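Local coordinates for cell division control protein 45 cdc45 putative (Entamoeba histolytica, PDB 6CC2) that probably serves DNA replication as the Cdc45 subunit of the CMG (Cdc45-MCM-GINS) helicase, at residues Phe82-Gly87 with Ile105-Arg110; His109-Lys114 with Asp174-Ser179. One frame throughout, in Å; residues are numbered along the deposited sequence.

Interaction 1: residues Phe82-Gly87 with Ile105-Arg110; sequences FIDCAG and IIDSHR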
ATOM      1  N   PHE A  82       3.747  17.778  -1.628  1.00 18.36           N
ATOM      2  CA  PHE A  82       4.249  16.462  -1.995  1.00 20.81           C
ATOM      3  C   PHE A  82       3.766  15.490  -0.927  1.00 21.06           C
ATOM      4  O   PHE A  82       4.064  15.671   0.268  1.00 19.49           O
ATOM      5  CB  PHE A  82       5.772  16.468  -2.087  1.00 21.19           C
ATOM      6  CG  PHE A  82       6.322  17.427  -3.122  1.00 25.23           C
ATOM      7  CD1 PHE A  82       5.677  17.618  -4.334  1.00 30.81           C
ATOM      8  CD2 PHE A  82       7.473  18.137  -2.870  1.00 28.73           C
ATOM      9  CE1 PHE A  82       6.182  18.492  -5.287  1.00 31.63           C
ATOM     10  CE2 PHE A  82       7.990  19.013  -3.822  1.00 26.52           C
ATOM     11  CZ  PHE A  82       7.338  19.190  -5.038  1.00 25.45           C
ATOM     12  N   ILE A  83       2.990  14.487  -1.345  1.00 18.78           N
ATOM     13  CA  ILE A  83       2.325  13.570  -0.416  1.00 17.79           C
ATOM     14  C   ILE A  83       2.951  12.180  -0.514  1.00 19.86           C
ATOM     15  O   ILE A  83       2.895  11.531  -1.566  1.00 20.14           O
ATOM     16  CB  ILE A  83       0.811  13.525  -0.688  1.00 18.25           C
ATOM     17  CG1 ILE A  83       0.207  14.919  -0.494  1.00 21.64           C
ATOM     18  CG2 ILE A  83       0.130  12.499   0.211  1.00 19.03           C
ATOM     19  CD1 ILE A  83      -1.267  15.016  -0.859  1.00 27.72           C
ATOM     20  N   ASP A  84       3.508  11.731   0.618  1.00 19.73           N
ATOM     21  CA  ASP A  84       4.130  10.401   0.805  1.00 20.42           C
ATOM     22  C   ASP A  84       5.329  10.206  -0.112  1.00 22.37           C
ATOM     23  O   ASP A  84       5.709   9.093  -0.436  1.00 22.17           O
ATOM     24  CB  ASP A  84       3.122   9.257   0.662  1.00 20.85           C
ATOM     25  CG  ASP A  84       3.262   8.203   1.789  1.00 28.93           C
ATOM     26  OD1 ASP A  84       4.071   8.413   2.723  1.00 26.97           O
ATOM     27  OD2 ASP A  84       2.553   7.166   1.753  1.00 30.16           O
ATOM     28  N   CYS A  85       5.958  11.306  -0.513  1.00 19.78           N
ATOM     29  CA  CYS A  85       7.224  11.284  -1.221  1.00 21.78           C
ATOM     30  C   CYS A  85       7.943  12.600  -0.947  1.00 21.41           C
ATOM     31  O   CYS A  85       7.366  13.529  -0.371  1.00 21.95           O
ATOM     32  CB  CYS A  85       7.028  11.084  -2.724  1.00 22.43           C
ATOM     33  SG  CYS A  85       6.063  12.385  -3.544  1.00 22.22           S
ATOM     34  N   ALA A  86       9.218  12.639  -1.332  1.00 20.45           N
ATOM     35  CA  ALA A  86      10.076  13.812  -1.369  1.00 22.00           C
ATOM     36  C   ALA A  86      10.725  14.163  -0.040  1.00 21.09           C
ATOM     37  O   ALA A  86      11.756  14.839  -0.021  1.00 20.23           O
ATOM     38  CB  ALA A  86       9.307  15.043  -1.860  1.00 24.46           C
ATOM     39  N   GLY A  87      10.156  13.719   1.081  1.00 20.64           N
ATOM     40  CA  GLY A  87      10.707  14.114   2.371  1.00 22.73           C
ATOM     41  C   GLY A  87      12.121  13.617   2.617  1.00 23.12           C
ATOM     42  O   GLY A  87      12.893  14.265   3.321  1.00 21.43           O
ATOM     43  N   ILE A 105       5.645  19.396   2.335  1.00 19.96           N
ATOM     44  CA  ILE A 105       5.831  17.959   2.219  1.00 20.48           C
ATOM     45  C   ILE A 105       5.136  17.272   3.388  1.00 19.05           C
ATOM     46  O   ILE A 105       5.385  17.602   4.552  1.00 19.55           O
ATOM     47  CB  ILE A 105       7.326  17.589   2.177  1.00 20.88           C
ATOM     48  CG1 ILE A 105       7.980  18.216   0.944  1.00 23.45           C
ATOM     49  CG2 ILE A 105       7.489  16.067   2.181  1.00 18.64           C
ATOM     50  CD1 ILE A 105       9.488  18.006   0.886  1.00 25.27           C
ATOM     51  N   ILE A 106       4.263  16.313   3.073  1.00 18.28           N
ATOM     52  CA  ILE A 106       3.629  15.455   4.064  1.00 19.85           C
ATOM     53  C   ILE A 106       4.019  14.027   3.673  1.00 17.75           C
ATOM     54  O   ILE A 106       3.445  13.452   2.751  1.00 20.44           O
ATOM     55  CB  ILE A 106       2.116  15.615   4.107  1.00 20.32           C
ATOM     56  CG1 ILE A 106       1.716  17.057   4.359  1.00 22.46           C
ATOM     57  CG2 ILE A 106       1.514  14.729   5.226  1.00 22.09           C
ATOM     58  CD1 ILE A 106       0.205  17.305   4.285  1.00 24.64           C
ATOM     59  N   ASP A 107       4.996  13.463   4.370  1.00 19.32           N
ATOM     60  CA  ASP A 107       5.610  12.192   3.949  1.00 18.37           C
ATOM     61  C   ASP A 107       5.845  11.348   5.192  1.00 22.54           C
ATOM     62  O   ASP A 107       6.322  11.849   6.215  1.00 24.43           O
ATOM     63  CB  ASP A 107       6.927  12.475   3.211  1.00 19.14           C
ATOM     64  CG  ASP A 107       7.539  11.253   2.587  1.00 23.03           C
ATOM     65  OD1 ASP A 107       7.014  10.134   2.805  1.00 23.81           O
ATOM     66  OD2 ASP A 107       8.564  11.392   1.870  1.00 25.40           O
ATOM     67  N   SER A 108       5.512  10.066   5.105  1.00 20.23           N
ATOM     68  CA  SER A 108       5.688   9.168   6.239  1.00 19.19           C
ATOM     69  C   SER A 108       7.090   8.565   6.337  1.00 20.97           C
ATOM     70  O   SER A 108       7.412   7.972   7.372  1.00 19.74           O
ATOM     71  CB  SER A 108       4.662   8.023   6.173  1.00 22.83           C
ATOM     72  OG  SER A 108       4.905   7.185   5.045  1.00 22.91           O
ATOM     73  N   HIS A 109       7.915   8.701   5.297  1.00 22.94           N
ATOM     74  CA  HIS A 109       9.285   8.195   5.359  1.00 23.27           C
ATOM     75  C   HIS A 109      10.104   8.947   6.399  1.00 23.29           C
ATOM     76  O   HIS A 109       9.948  10.156   6.572  1.00 22.11           O
ATOM     77  CB  HIS A 109       9.972   8.350   3.999  1.00 22.47           C
ATOM     78  CG  HIS A 109       9.395   7.484   2.924  1.00 28.03           C
ATOM     79  ND1 HIS A 109       8.313   7.866   2.158  1.00 29.90           N
ATOM     80  CD2 HIS A 109       9.759   6.253   2.483  1.00 30.99           C
ATOM     81  CE1 HIS A 109       8.031   6.905   1.293  1.00 30.67           C
ATOM     82  NE2 HIS A 109       8.896   5.918   1.468  1.00 30.69           N
ATOM     83  N   ARG A 110      10.991   8.226   7.085  1.00 21.04           N
ATOM     84  CA  ARG A 110      11.942   8.834   8.015  1.00 21.78           C
ATOM     85  C   ARG A 110      13.287   8.135   7.869  1.00 24.82           C
ATOM     86  O   ARG A 110      13.338   6.966   7.470  1.00 23.04           O
ATOM     87  CB  ARG A 110      11.483   8.716   9.480  1.00 22.41           C
ATOM     88  CG  ARG A 110      10.184   9.435   9.802  1.00 27.23           C
ATOM     89  CD  ARG A 110      10.379  10.946   9.864  1.00 27.75           C
ATOM     90  NE  ARG A 110       9.183  11.581  10.433  1.00 28.89           N
ATOM     91  CZ  ARG A 110       8.050  11.764   9.763  1.00 28.10           C
ATOM     92  NH1 ARG A 110       7.007  12.306  10.367  1.00 29.47           N
ATOM     93  NH2 ARG A 110       7.954  11.384   8.494  1.00 24.22           N
TER
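Phe82 and Ile106 are joined at the C-terminal end of a parallel pairing between the two strands of a beta-alpha-beta unit, strand 77-83, helix 91-95 and strand 102-106. Ile106 N binds Phe82 O at 2.9 Å, and Ile106 O takes the N-H of Asp84 at 2.7 Å in a nearly straight bond. This is the tightly packed part. Phe82 and Ile105 share one face of the sheet, where Ile105 CG1 comes to the rim of the Phe82 ring, 3.8 Å from CD2. Ile83 and Ile106 share the other face, beneath helices 33-48 and 182-192.

Beyond the strand ends the contact turns polar, and at His109 it becomes partly exposed. The run Asp107-Ser108-His109 probably corresponds to the signature of DHH phosphoesterases such as RecJ, to which Cdc45 is related. Asp84 OD1 is gripped twice by one residue: Ser108 OG, at 2.8 Å, donates to the syn lone pair of OD1, while Ser108 N meets OD1 nearly along its C-O bond. Thr32 OG1 holds the other oxygen. Close by, Asp107 OD1 stands 3.4 Å from Asp84 OD1, two acceptors that do not bond but are each supplied with donors. Asp107 OD1 receives His109 N from above the carboxylate plane, forming an Asx turn, and His109 ND1 at 2.7 Å on its syn lone pair, a bond that helps fix the imidazole's rotation. Chi1 of -172° sets Asp107 CG anti to the backbone N, beside loop 84-87, and OD2 accepts from Gly87 N at 2.9 Å through its anti lone pair.

Interaction 2: residues His109-Lys114 with Asp174-Ser179; sequences HRPFNK and DGEFYS. With EDO (1,2-ethanediol), chain E.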
ATOM      1  N   HIS A 109       7.915   8.701   5.297  1.00 22.94           N
ATOM      2  CA  HIS A 109       9.285   8.195   5.359  1.00 23.27           C
ATOM      3  C   HIS A 109      10.104   8.947   6.399  1.00 23.29           C
ATOM      4  O   HIS A 109       9.948  10.156   6.572  1.00 22.11           O
ATOM      5  CB  HIS A 109       9.972   8.350   3.999  1.00 22.47           C
ATOM      6  CG  HIS A 109       9.395   7.484   2.924  1.00 28.03           C
ATOM      7  ND1 HIS A 109       8.313   7.866   2.158  1.00 29.90           N
ATOM      8  CD2 HIS A 109       9.759   6.253   2.483  1.00 30.99           C
ATOM      9  CE1 HIS A 109       8.031   6.905   1.293  1.00 30.67           C
ATOM     10  NE2 HIS A 109       8.896   5.918   1.468  1.00 30.69           N
ATOM     11  N   ARG A 110      10.991   8.226   7.085  1.00 21.04           N
ATOM     12  CA  ARG A 110      11.942   8.834   8.015  1.00 21.78           C
ATOM     13  C   ARG A 110      13.287   8.135   7.869  1.00 24.82           C
ATOM     14  O   ARG A 110      13.338   6.966   7.470  1.00 23.04           O
ATOM     15  CB  ARG A 110      11.483   8.716   9.480  1.00 22.41           C
ATOM     16  CG  ARG A 110      10.184   9.435   9.802  1.00 27.23           C
ATOM     17  CD  ARG A 110      10.379  10.946   9.864  1.00 27.75           C
ATOM     18  NE  ARG A 110       9.183  11.581  10.433  1.00 28.89           N
ATOM     19  CZ  ARG A 110       8.050  11.764   9.763  1.00 28.10           C
ATOM     20  NH1 ARG A 110       7.007  12.306  10.367  1.00 29.47           N
ATOM     21  NH2 ARG A 110       7.954  11.384   8.494  1.00 24.22           N
ATOM     22  N   PRO A 111      14.395   8.817   8.200  1.00 24.51           N
ATOM     23  CA  PRO A 111      14.489  10.237   8.578  1.00 23.84           C
ATOM     24  C   PRO A 111      14.260  11.184   7.405  1.00 22.94           C
ATOM     25  O   PRO A 111      14.400  10.800   6.253  1.00 22.81           O
ATOM     26  CB  PRO A 111      15.913  10.374   9.097  1.00 28.43           C
ATOM     27  CG  PRO A 111      16.674   9.313   8.374  1.00 31.33           C
ATOM     28  CD  PRO A 111      15.708   8.157   8.281  1.00 26.99           C
ATOM     29  N   PHE A 112      13.904  12.428   7.704  1.00 26.43           N
ATOM     30  CA  PHE A 112      13.896  13.462   6.679  1.00 24.17           C
ATOM     31  C   PHE A 112      15.315  13.725   6.176  1.00 25.47           C
ATOM     32  O   PHE A 112      16.299  13.596   6.915  1.00 25.36           O
ATOM     33  CB  PHE A 112      13.311  14.745   7.241  1.00 23.11           C
ATOM     34  CG  PHE A 112      11.851  14.669   7.577  1.00 24.00           C
ATOM     35  CD1 PHE A 112      10.932  14.171   6.663  1.00 26.04           C
ATOM     36  CD2 PHE A 112      11.394  15.133   8.796  1.00 26.95           C
ATOM     37  CE1 PHE A 112       9.581  14.122   6.974  1.00 26.89           C
ATOM     38  CE2 PHE A 112      10.045  15.087   9.110  1.00 26.18           C
ATOM     39  CZ  PHE A 112       9.146  14.583   8.209  1.00 25.24           C
ATOM     40  N   ASN A 113      15.420  14.098   4.905  1.00 24.68           N
ATOM     41  CA  ASN A 113      16.702  14.547   4.370  1.00 24.51           C
ATOM     42  C   ASN A 113      17.187  15.786   5.120  1.00 25.11           C
ATOM     43  O   ASN A 113      16.433  16.735   5.327  1.00 26.40           O
ATOM     44  CB  ASN A 113      16.572  14.844   2.875  1.00 24.71           C
ATOM     45  CG  ASN A 113      17.841  15.447   2.287  1.00 29.03           C
ATOM     46  OD1 ASN A 113      18.052  16.649   2.347  1.00 32.13           O
ATOM     47  ND2 ASN A 113      18.690  14.602   1.714  1.00 31.92           N
ATOM     48  N   LYS A 114      18.461  15.776   5.517  1.00 26.17           N
ATOM     49  CA  LYS A 114      18.980  16.843   6.371  1.00 26.77           C
ATOM     50  C   LYS A 114      18.929  18.195   5.678  1.00 29.89           C
ATOM     51  O   LYS A 114      18.693  19.225   6.327  1.00 32.63           O
ATOM     52  CB  LYS A 114      20.394  16.509   6.826  1.00 36.33           C
ATOM     53  CG  LYS A 114      20.439  15.463   7.940  1.00 57.88           C
ATOM     54  CD  LYS A 114      21.853  14.940   8.182  1.00 76.48           C
ATOM     55  CE  LYS A 114      22.795  16.036   8.654  1.00 85.43           C
ATOM     56  NZ  LYS A 114      24.182  15.523   8.842  1.00 88.70           N
ATOM     57  N   ASP A 174      17.254   9.069   2.092  1.00 36.69           N
ATOM     58  CA  ASP A 174      17.694   8.782   3.446  1.00 35.89           C
ATOM     59  C   ASP A 174      16.711   7.904   4.204  1.00 34.18           C
ATOM     60  O   ASP A 174      16.943   7.620   5.382  1.00 36.41           O
ATOM     61  CB  ASP A 174      17.907  10.090   4.218  1.00 40.28           C
ATOM     62  CG  ASP A 174      19.096  10.882   3.701  1.00 48.29           C
ATOM     63  OD1 ASP A 174      20.059  10.260   3.203  1.00 48.17           O
ATOM     64  OD2 ASP A 174      19.067  12.126   3.794  1.00 48.93           O
ATOM     65  N   GLY A 175      15.636   7.462   3.557  1.00 31.77           N
ATOM     66  CA  GLY A 175      14.587   6.762   4.278  1.00 31.18           C
ATOM     67  C   GLY A 175      15.077   5.448   4.865  1.00 27.91           C
ATOM     68  O   GLY A 175      15.799   4.683   4.221  1.00 29.29           O
ATOM     69  N   GLU A 176      14.682   5.200   6.121  1.00 24.10           N
ATOM     70  CA  GLU A 176      15.013   3.963   6.815  1.00 23.83           C
ATOM     71  C   GLU A 176      13.815   3.301   7.475  1.00 24.18           C
ATOM     72  O   GLU A 176      13.906   2.132   7.828  1.00 24.72           O
ATOM     73  CB  GLU A 176      16.093   4.195   7.894  1.00 30.79           C
ATOM     74  CG  GLU A 176      17.427   4.681   7.350  1.00 46.09           C
ATOM     75  CD  GLU A 176      18.449   4.941   8.448  1.00 58.28           C
ATOM     76  OE1 GLU A 176      18.262   4.437   9.578  1.00 58.31           O
ATOM     77  OE2 GLU A 176      19.439   5.655   8.179  1.00 61.90           O
ATOM     78  N   PHE A 177      12.709   4.001   7.666  1.00 21.68           N
ATOM     79  CA  PHE A 177      11.524   3.408   8.269  1.00 22.55           C
ATOM     80  C   PHE A 177      10.352   4.342   7.993  1.00 20.18           C
ATOM     81  O   PHE A 177      10.512   5.386   7.359  1.00 20.55           O
ATOM     82  CB  PHE A 177      11.713   3.166   9.773  1.00 23.85           C
ATOM     83  CG  PHE A 177      12.077   4.393  10.547  1.00 25.34           C
ATOM     84  CD1 PHE A 177      13.388   4.782  10.656  1.00 33.71           C
ATOM     85  CD2 PHE A 177      11.089   5.170  11.140  1.00 24.10           C
ATOM     86  CE1 PHE A 177      13.727   5.912  11.359  1.00 37.50           C
ATOM     87  CE2 PHE A 177      11.450   6.299  11.858  1.00 26.71           C
ATOM     88  CZ  PHE A 177      12.748   6.662  11.948  1.00 30.76           C
ATOM     89  N   TYR A 178       9.163   3.932   8.440  1.00 18.67           N
ATOM     90  CA  TYR A 178       7.932   4.665   8.224  1.00 19.44           C
ATOM     91  C   TYR A 178       7.356   5.113   9.558  1.00 23.56           C
ATOM     92  O   TYR A 178       7.321   4.337  10.530  1.00 25.05           O
ATOM     93  CB  TYR A 178       6.876   3.842   7.467  1.00 18.37           C
ATOM     94  CG  TYR A 178       7.350   3.373   6.117  1.00 20.83           C
ATOM     95  CD1 TYR A 178       8.111   2.203   5.993  1.00 22.57           C
ATOM     96  CD2 TYR A 178       7.069   4.080   4.982  1.00 21.98           C
ATOM     97  CE1 TYR A 178       8.559   1.785   4.776  1.00 23.21           C
ATOM     98  CE2 TYR A 178       7.506   3.651   3.743  1.00 22.50           C
ATOM     99  CZ  TYR A 178       8.261   2.500   3.654  1.00 27.20           C
ATOM    100  OH  TYR A 178       8.704   2.067   2.419  1.00 35.55           O
ATOM    101  N   SER A 179       6.924   6.372   9.599  1.00 21.94           N
ATOM    102  CA  SER A 179       6.310   6.959  10.781  1.00 20.93           C
ATOM    103  C   SER A 179       4.839   7.250  10.510  1.00 19.56           C
ATOM    104  O   SER A 179       4.172   6.521   9.759  1.00 19.76           O
ATOM    105  CB  SER A 179       7.083   8.209  11.189  1.00 23.81           C
ATOM    106  OG  SER A 179       6.661   8.671  12.477  1.00 25.27           O
TER
HETATM  107  C1  EDO E 604       7.014   3.492  14.634  1.00 52.00           C
HETATM  108  O1  EDO E 604       8.147   4.034  13.942  1.00 50.40           O
HETATM  109  C2  EDO E 604       5.727   3.885  13.913  1.00 48.46           C
HETATM  110  O2  EDO E 604       5.737   3.383  12.573  1.00 36.99           O
HETATM  111  O   HOH W   1       7.959   3.503   0.374  1.00 44.35           O
HETATM  112  O   HOH W   2      19.123  12.439   7.076  1.00 48.58           O
HETATM  113  O   HOH W   3      20.344  13.600   5.254  1.00 40.79           O
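CG of Phe177 is wedged between its own backbone N and carbonyl carbon (chi1 56°), on the side of the ribbon where Arg110 CB sits over the face of the Phe177 ring, 3.8 Å from its centroid, in a CH-pi contact. CG of Arg110 stands anti to the carbonyl carbon (chi1 -63°), 3.6 Å from Ser179 CB. The Arg110 chain then bends, and its guanidinium is sandwiched, with Ser179 CB over one face and Phe112 CZ 3.3 Å above the other, while NH2 is tied to Asp107 O.

A classic beta bulge fixes the backbone: Arg110 O accepts from both Glu176 N, at 2.6 Å, and Phe177 N, at 3.0 Å, and Arg110 N returns a bond to Phe177 O. The cis peptide before Pro111 follows, and Pro111 CD lies 3.2 Å from Asp174 O. On the other face of this two-stranded ribbon His109 and Tyr178 run side by side, their rings oblique at 49°, with Tyr178 CE2 3.5 Å from His109 NE2. A water bridges NE2 and Tyr178 OH. Ethanediol, probably from the crystallisation liquor, donates to Tyr178 O at the surface.

The ribbon is antiparallel and separate from the parallel sheet. Asn113 caps helix 114-118 through OD1 to Asn116 N, helix 182-192 begins soon after Ser179, and Ser179 O is bound by Gln211 of helix 199-213.

Overall arrangement
From the N terminus, strand 77-83 leads into the turn at 84-87, helix 91-95 and strand 102-106, where interaction 1 closes the first, short loop. Its second segment runs straight into interaction 2, with His109 and Arg110 common to both. The chain then passes through helix 114-118, strand 122-125 and an unmodelled region, 131-170, before 174-179 returns to close the second, much longer loop. The loops follow one another and neither nest nor cross. Probable hydrogen bonds, Ser108 O to Ser179 N at 2.8 Å and Gly87 O to Asn113 N at 3.0 Å, join the loops that follow the parallel strands to the segments around the ribbon, before helix 182-192.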